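Local coordinates for Sel1 repeat family protein (Pseudomonas aeruginosa, PDB 6LCH) that probably acts as an immunity protein of the type VI secretion system that protects the bacterium against its own toxic effector PldB, at residues S206-S211 with S217-A222; R228-S233 with E251-P256. All coordinates share one frame; numbering follows the deposited sequence.

Contact 1: S206-S211 with S217-A222; sequences SRVFGS and SAMWYA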
loop_
_atom_site.group_PDB
_atom_site.type_symbol
_atom_site.label_atom_id
_atom_site.label_comp_id
_atom_site.label_asym_id
_atom_site.label_seq_id
_atom_site.Cartn_x
_atom_site.Cartn_y
_atom_site.Cartn_z
ATOM N N SER A 206 -7.713 15.246 -6.850
ATOM C CA SER A 206 -8.744 15.640 -7.806
ATOM C C SER A 206 -9.793 16.527 -7.148
ATOM O O SER A 206 -10.199 17.552 -7.709
ATOM C CB SER A 206 -9.396 14.398 -8.408
ATOM O OG SER A 206 -10.718 14.682 -8.823
ATOM N N ARG A 207 -10.255 16.139 -5.958
ATOM C CA ARG A 207 -11.245 16.941 -5.247
ATOM C C ARG A 207 -10.630 18.195 -4.640
ATOM O O ARG A 207 -11.310 19.224 -4.536
ATOM C CB ARG A 207 -11.914 16.101 -4.161
ATOM C CG ARG A 207 -12.353 14.727 -4.642
ATOM C CD ARG A 207 -13.737 14.377 -4.127
ATOM N NE ARG A 207 -14.685 15.476 -4.283
ATOM C CZ ARG A 207 -15.451 15.950 -3.306
ATOM N NH1 ARG A 207 -15.389 15.421 -2.092
ATOM N NH2 ARG A 207 -16.285 16.953 -3.544
ATOM N N VAL A 208 -9.360 18.129 -4.235
ATOM C CA VAL A 208 -8.662 19.313 -3.735
ATOM C C VAL A 208 -8.754 20.445 -4.752
ATOM O O VAL A 208 -9.100 21.586 -4.421
ATOM C CB VAL A 208 -7.197 18.968 -3.408
ATOM C CG1 VAL A 208 -6.339 20.220 -3.407
ATOM C CG2 VAL A 208 -7.100 18.233 -2.077
ATOM N N PHE A 209 -8.469 20.137 -6.016
ATOM C CA PHE A 209 -8.494 21.131 -7.078
ATOM C C PHE A 209 -9.808 21.124 -7.852
ATOM O O PHE A 209 -9.875 21.670 -8.959
ATOM C CB PHE A 209 -7.298 20.916 -8.006
ATOM C CG PHE A 209 -5.979 20.977 -7.290
ATOM C CD1 PHE A 209 -5.544 22.167 -6.728
ATOM C CD2 PHE A 209 -5.192 19.845 -7.149
ATOM C CE1 PHE A 209 -4.342 22.238 -6.062
ATOM C CE2 PHE A 209 -3.984 19.907 -6.473
ATOM C CZ PHE A 209 -3.558 21.104 -5.928
ATOM N N GLY A 210 -10.854 20.530 -7.284
ATOM C CA GLY A 210 -12.180 20.598 -7.871
ATOM C C GLY A 210 -12.949 21.805 -7.355
ATOM O O GLY A 210 -12.874 22.154 -6.180
ATOM N N SER A 211 -13.693 22.442 -8.261
ATOM C CA SER A 211 -14.465 23.621 -7.884
ATOM C C SER A 211 -15.660 23.265 -7.011
ATOM O O SER A 211 -16.068 24.066 -6.162
ATOM C CB SER A 211 -14.928 24.353 -9.137
ATOM O OG SER A 211 -15.850 23.566 -9.869
ATOM N N SER A 217 -12.872 20.832 2.780
ATOM C CA SER A 217 -12.332 19.554 2.325
ATOM C C SER A 217 -11.152 19.723 1.379
ATOM O O SER A 217 -10.347 18.795 1.242
ATOM C CB SER A 217 -13.417 18.731 1.639
ATOM O OG SER A 217 -14.276 18.129 2.585
ATOM N N ALA A 218 -11.032 20.878 0.729
ATOM C CA ALA A 218 -9.942 21.156 -0.191
ATOM C C ALA A 218 -8.787 21.894 0.473
ATOM O O ALA A 218 -7.908 22.403 -0.227
ATOM C CB ALA A 218 -10.457 21.959 -1.388
ATOM N N MET A 219 -8.757 21.945 1.805
ATOM C CA MET A 219 -7.748 22.686 2.560
ATOM C C MET A 219 -7.654 24.141 2.109
ATOM O O MET A 219 -6.599 24.772 2.240
ATOM C CB MET A 219 -6.378 21.999 2.476
ATOM C CG MET A 219 -6.453 20.487 2.682
ATOM S SD MET A 219 -4.867 19.679 2.964
ATOM C CE MET A 219 -4.351 19.202 1.325
ATOM N N TRP A 220 -8.755 24.672 1.570
ATOM C CA TRP A 220 -8.849 26.057 1.112
ATOM C C TRP A 220 -7.877 26.348 -0.026
ATOM O O TRP A 220 -7.437 27.485 -0.207
ATOM C CB TRP A 220 -8.654 27.037 2.272
ATOM C CG TRP A 220 -9.794 26.975 3.229
ATOM C CD1 TRP A 220 -11.018 27.564 3.083
ATOM C CD2 TRP A 220 -9.839 26.254 4.464
ATOM N NE1 TRP A 220 -11.817 27.267 4.163
ATOM C CE2 TRP A 220 -11.116 26.463 5.024
ATOM C CE3 TRP A 220 -8.920 25.459 5.157
ATOM C CZ2 TRP A 220 -11.498 25.906 6.243
ATOM C CZ3 TRP A 220 -9.300 24.906 6.368
ATOM C CH2 TRP A 220 -10.577 25.132 6.898
ATOM N N TYR A 221 -7.534 25.322 -0.802
ATOM C CA TYR A 221 -6.792 25.534 -2.033
ATOM C C TYR A 221 -7.738 26.008 -3.129
ATOM O O TYR A 221 -8.901 25.599 -3.198
ATOM C CB TYR A 221 -6.083 24.252 -2.466
ATOM C CG TYR A 221 -4.723 24.089 -1.829
ATOM C CD1 TYR A 221 -4.568 23.353 -0.660
ATOM C CD2 TYR A 221 -3.602 24.685 -2.385
ATOM C CE1 TYR A 221 -3.335 23.208 -0.073
ATOM C CE2 TYR A 221 -2.363 24.546 -1.804
ATOM C CZ TYR A 221 -2.237 23.809 -0.646
ATOM O OH TYR A 221 -1.005 23.668 -0.066
ATOM N N ALA A 222 -7.240 26.895 -3.977
ATOM C CA ALA A 222 -8.072 27.380 -5.061
ATOM C C ALA A 222 -8.315 26.257 -6.067
ATOM O O ALA A 222 -7.393 25.498 -6.384
ATOM C CB ALA A 222 -7.426 28.577 -5.751
#

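Contact 2: R228-S233 with E251-P256; sequences REAYYS and EDYPLP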
loop_
_atom_site.group_PDB
_atom_site.type_symbol
_atom_site.label_atom_id
_atom_site.label_comp_id
_atom_site.label_asym_id
_atom_site.label_seq_id
_atom_site.Cartn_x
_atom_site.Cartn_y
_atom_site.Cartn_z
ATOM N N ARG A 228 -7.181 19.448 -11.554
ATOM C CA ARG A 228 -8.283 18.547 -11.224
ATOM C C ARG A 228 -8.326 17.362 -12.179
ATOM O O ARG A 228 -8.466 16.209 -11.754
ATOM C CB ARG A 228 -9.614 19.303 -11.252
ATOM C CG ARG A 228 -10.808 18.502 -10.739
ATOM C CD ARG A 228 -11.510 17.722 -11.848
ATOM N NE ARG A 228 -12.324 16.633 -11.314
ATOM C CZ ARG A 228 -12.788 15.615 -12.032
ATOM N NH1 ARG A 228 -12.524 15.533 -13.330
ATOM N NH2 ARG A 228 -13.524 14.678 -11.447
ATOM N N GLU A 229 -8.212 17.622 -13.478
ATOM C CA GLU A 229 -8.318 16.517 -14.418
ATOM C C GLU A 229 -7.043 15.693 -14.478
ATOM O O GLU A 229 -7.106 14.467 -14.621
ATOM C CB GLU A 229 -8.664 17.020 -15.811
ATOM C CG GLU A 229 -9.016 15.874 -16.716
ATOM C CD GLU A 229 -7.869 15.407 -17.577
ATOM O OE1 GLU A 229 -6.748 15.930 -17.412
ATOM O OE2 GLU A 229 -8.091 14.513 -18.420
ATOM N N ALA A 230 -5.880 16.347 -14.399
ATOM C CA ALA A 230 -4.620 15.611 -14.428
ATOM C C ALA A 230 -4.560 14.574 -13.318
ATOM O O ALA A 230 -3.985 13.494 -13.504
ATOM C CB ALA A 230 -3.442 16.579 -14.317
ATOM N N TYR A 231 -5.164 14.872 -12.166
ATOM C CA TYR A 231 -5.161 13.915 -11.068
ATOM C C TYR A 231 -6.256 12.872 -11.232
ATOM O O TYR A 231 -6.006 11.678 -11.033
ATOM C CB TYR A 231 -5.299 14.651 -9.737
ATOM C CG TYR A 231 -4.005 15.302 -9.316
ATOM C CD1 TYR A 231 -2.889 14.532 -9.023
ATOM C CD2 TYR A 231 -3.893 16.681 -9.235
ATOM C CE1 TYR A 231 -1.704 15.116 -8.651
ATOM C CE2 TYR A 231 -2.712 17.278 -8.862
ATOM C CZ TYR A 231 -1.618 16.491 -8.568
ATOM O OH TYR A 231 -0.433 17.079 -8.192
ATOM N N TYR A 232 -7.467 13.289 -11.615
ATOM C CA TYR A 232 -8.527 12.307 -11.809
ATOM C C TYR A 232 -8.188 11.333 -12.926
ATOM O O TYR A 232 -8.570 10.160 -12.856
ATOM C CB TYR A 232 -9.863 12.985 -12.106
ATOM C CG TYR A 232 -11.013 12.012 -11.994
ATOM C CD1 TYR A 232 -11.404 11.523 -10.755
ATOM C CD2 TYR A 232 -11.678 11.552 -13.122
ATOM C CE1 TYR A 232 -12.442 10.623 -10.639
ATOM C CE2 TYR A 232 -12.721 10.648 -13.016
ATOM C CZ TYR A 232 -13.098 10.187 -11.771
ATOM O OH TYR A 232 -14.133 9.288 -11.648
ATOM N N SER A 233 -7.482 11.797 -13.960
ATOM C CA SER A 233 -7.062 10.898 -15.029
ATOM C C SER A 233 -6.026 9.899 -14.533
ATOM O O SER A 233 -6.039 8.730 -14.937
ATOM C CB SER A 233 -6.511 11.699 -16.208
ATOM O OG SER A 233 -6.087 10.837 -17.250
ATOM N N GLU A 251 7.745 16.819 -10.922
ATOM C CA GLU A 251 8.388 17.836 -11.747
ATOM C C GLU A 251 7.425 18.430 -12.770
ATOM O O GLU A 251 7.483 19.631 -13.056
ATOM C CB GLU A 251 9.608 17.239 -12.450
ATOM C CG GLU A 251 10.294 18.184 -13.421
ATOM C CD GLU A 251 10.897 17.460 -14.610
ATOM O OE1 GLU A 251 10.809 16.213 -14.657
ATOM O OE2 GLU A 251 11.458 18.139 -15.496
ATOM N N ASP A 252 6.531 17.609 -13.328
ATOM C CA ASP A 252 5.645 18.096 -14.380
ATOM C C ASP A 252 4.613 19.087 -13.852
ATOM O O ASP A 252 4.193 19.989 -14.586
ATOM C CB ASP A 252 4.941 16.924 -15.062
ATOM C CG ASP A 252 5.846 16.176 -16.026
ATOM O OD1 ASP A 252 5.409 15.128 -16.545
ATOM O OD2 ASP A 252 6.987 16.627 -16.264
ATOM N N TYR A 253 4.188 18.940 -12.597
ATOM C CA TYR A 253 3.150 19.793 -12.016
ATOM C C TYR A 253 3.537 20.199 -10.598
ATOM O O TYR A 253 3.058 19.621 -9.621
ATOM C CB TYR A 253 1.794 19.083 -12.006
ATOM C CG TYR A 253 1.328 18.613 -13.360
ATOM C CD1 TYR A 253 0.606 19.453 -14.197
ATOM C CD2 TYR A 253 1.603 17.325 -13.799
ATOM C CE1 TYR A 253 0.177 19.026 -15.434
ATOM C CE2 TYR A 253 1.177 16.890 -15.033
ATOM C CZ TYR A 253 0.466 17.744 -15.848
ATOM O OH TYR A 253 0.034 17.315 -17.082
ATOM N N PRO A 254 4.406 21.198 -10.461
ATOM C CA PRO A 254 4.706 21.708 -9.115
ATOM C C PRO A 254 3.443 22.229 -8.445
ATOM O O PRO A 254 2.580 22.832 -9.083
ATOM C CB PRO A 254 5.722 22.829 -9.375
ATOM C CG PRO A 254 5.609 23.140 -10.836
ATOM C CD PRO A 254 5.207 21.861 -11.499
ATOM N N LEU A 255 3.334 21.971 -7.145
ATOM C CA LEU A 255 2.097 22.263 -6.436
ATOM C C LEU A 255 1.915 23.772 -6.278
ATOM O O LEU A 255 2.883 24.493 -6.017
ATOM C CB LEU A 255 2.091 21.586 -5.068
ATOM C CG LEU A 255 2.019 20.059 -5.130
ATOM C CD1 LEU A 255 2.428 19.446 -3.803
ATOM C CD2 LEU A 255 0.623 19.605 -5.535
ATOM N N PRO A 256 0.693 24.274 -6.427
ATOM C CA PRO A 256 0.456 25.712 -6.298
ATOM C C PRO A 256 0.693 26.174 -4.873
ATOM O O PRO A 256 0.673 25.364 -3.934
ATOM C CB PRO A 256 -1.021 25.862 -6.687
ATOM C CG PRO A 256 -1.620 24.537 -6.376
ATOM C CD PRO A 256 -0.548 23.530 -6.697
HETATM O O HOH W 1 0.269 19.622 -9.015
#

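Contact 1: S206-S211 with S217-A222
Arg207 O, at the margin of the contact with Ala218 CB, is gripped by two donors: the amide N of Gly210, 3.1 Å from Arg207 O, and the hydroxyl of Thr213. One residue on, Val208 O comes within 3.3 Å of Ala218 CB, where the chains are closest, 4.2 Å between the CA atoms of Val208 and Ala218. No hydrogen bond joins the segments, which meet through side chains and a few backbone carbonyl oxygens. With CG1 of Val208 anti to its own N (chi1 158°), this methyl lies 3.7 Å above the plane of the Phe209 ring, over the ring centre, while also reaching Tyr221 CB at 4.1 Å. Here helix 199-208, late in a helical Sel1-repeat protein of the TPR clan, gives way to loop at Phe209, and the incoming segment folds back on that end through a type I' beta turn from Ala218 to Tyr221. Met219 and Trp220 both take left-handed backbone conformations in the turn, which is closed by Tyr221 N bonding to Ala218 O at 3.0 Å. The same carbonyl oxygen sits in plane at the edge of the Tyr221 ring. Val208 and Tyr221 point the same way, side by side, and Met219 adds its terminal methyl, CE lying 4.5 Å from Val208 CG2. Beyond the turn, Ala222 O meets the edge of the Phe209 ring in plane, 3.8 Å from CD1, where the slightly positive ring hydrogens probably suit it. Met219 and Tyr221 also pack on Leu187 of helix 183-195.

Contact 2: R228-S233 with E251-P256
Tyr231 and Leu255 cross at about a right angle, the phenol reaching out from helix 225-240 so that its OH lies 3.8 Å from CD2 of the leucine. The CB of Tyr231 does not itself aim at 251-256; chi1 near -77° sets the ring anti to the carbonyl carbon and carries the hydroxyl across. Leu255 CB does not point at the helix either, yet a like torsion (chi1 -68°) brings CD2 to the hydroxyl, and the side chain also rests on Leu187, Val188 and Gln191 of helix 183-195. A second pair lies one residue earlier on the helix, where Ala230 points its CB toward the loop and meets the Tyr253 ring obliquely, 4.4 Å from CZ. Because the backbones stay well apart, with 9.1 Å between the CA atoms of Ala230 and Tyr253, side chains and one water span the interval. That water stands 2.8 Å from Tyr231 OH and donates to Tyr253 O at 2.9 Å. Gln191 NE2 bonds to the same carbonyl oxygen and more weakly to Tyr231 OH. Tyr253 is the first residue to leave the short helix 249-252, so the bridge ties the start of the following extended loop to helices 183-195 and 225-240. The polar links are thus indirect, through the water and Gln191; the one apolar pair is Ala230 with the Tyr253 ring, and Leu255 CD2 packs against the phenol oxygen.

Both segments of contact 1 precede those of contact 2 in the sequence, and the two sites are neighbours, about 12 Å between centres. Helix 199-208 ends in the first segment of contact 1, and helix 225-240, the next in the chain, carries the first segment of contact 2. The contacts touch directly: Phe209 CE1 is 3.6 Å from Pro256 CG, and Phe209 O is 3.3 Å from Arg228 CB. Helix 183-195 is common to both, since Leu187 receives Met219 and Tyr221 from the first and Leu255 from the second. Together they pack the turn at 218-221 and the loop after helix 249-252 against helices 199-208 and 225-240, in the C-terminal part of this Sel1-repeat protein.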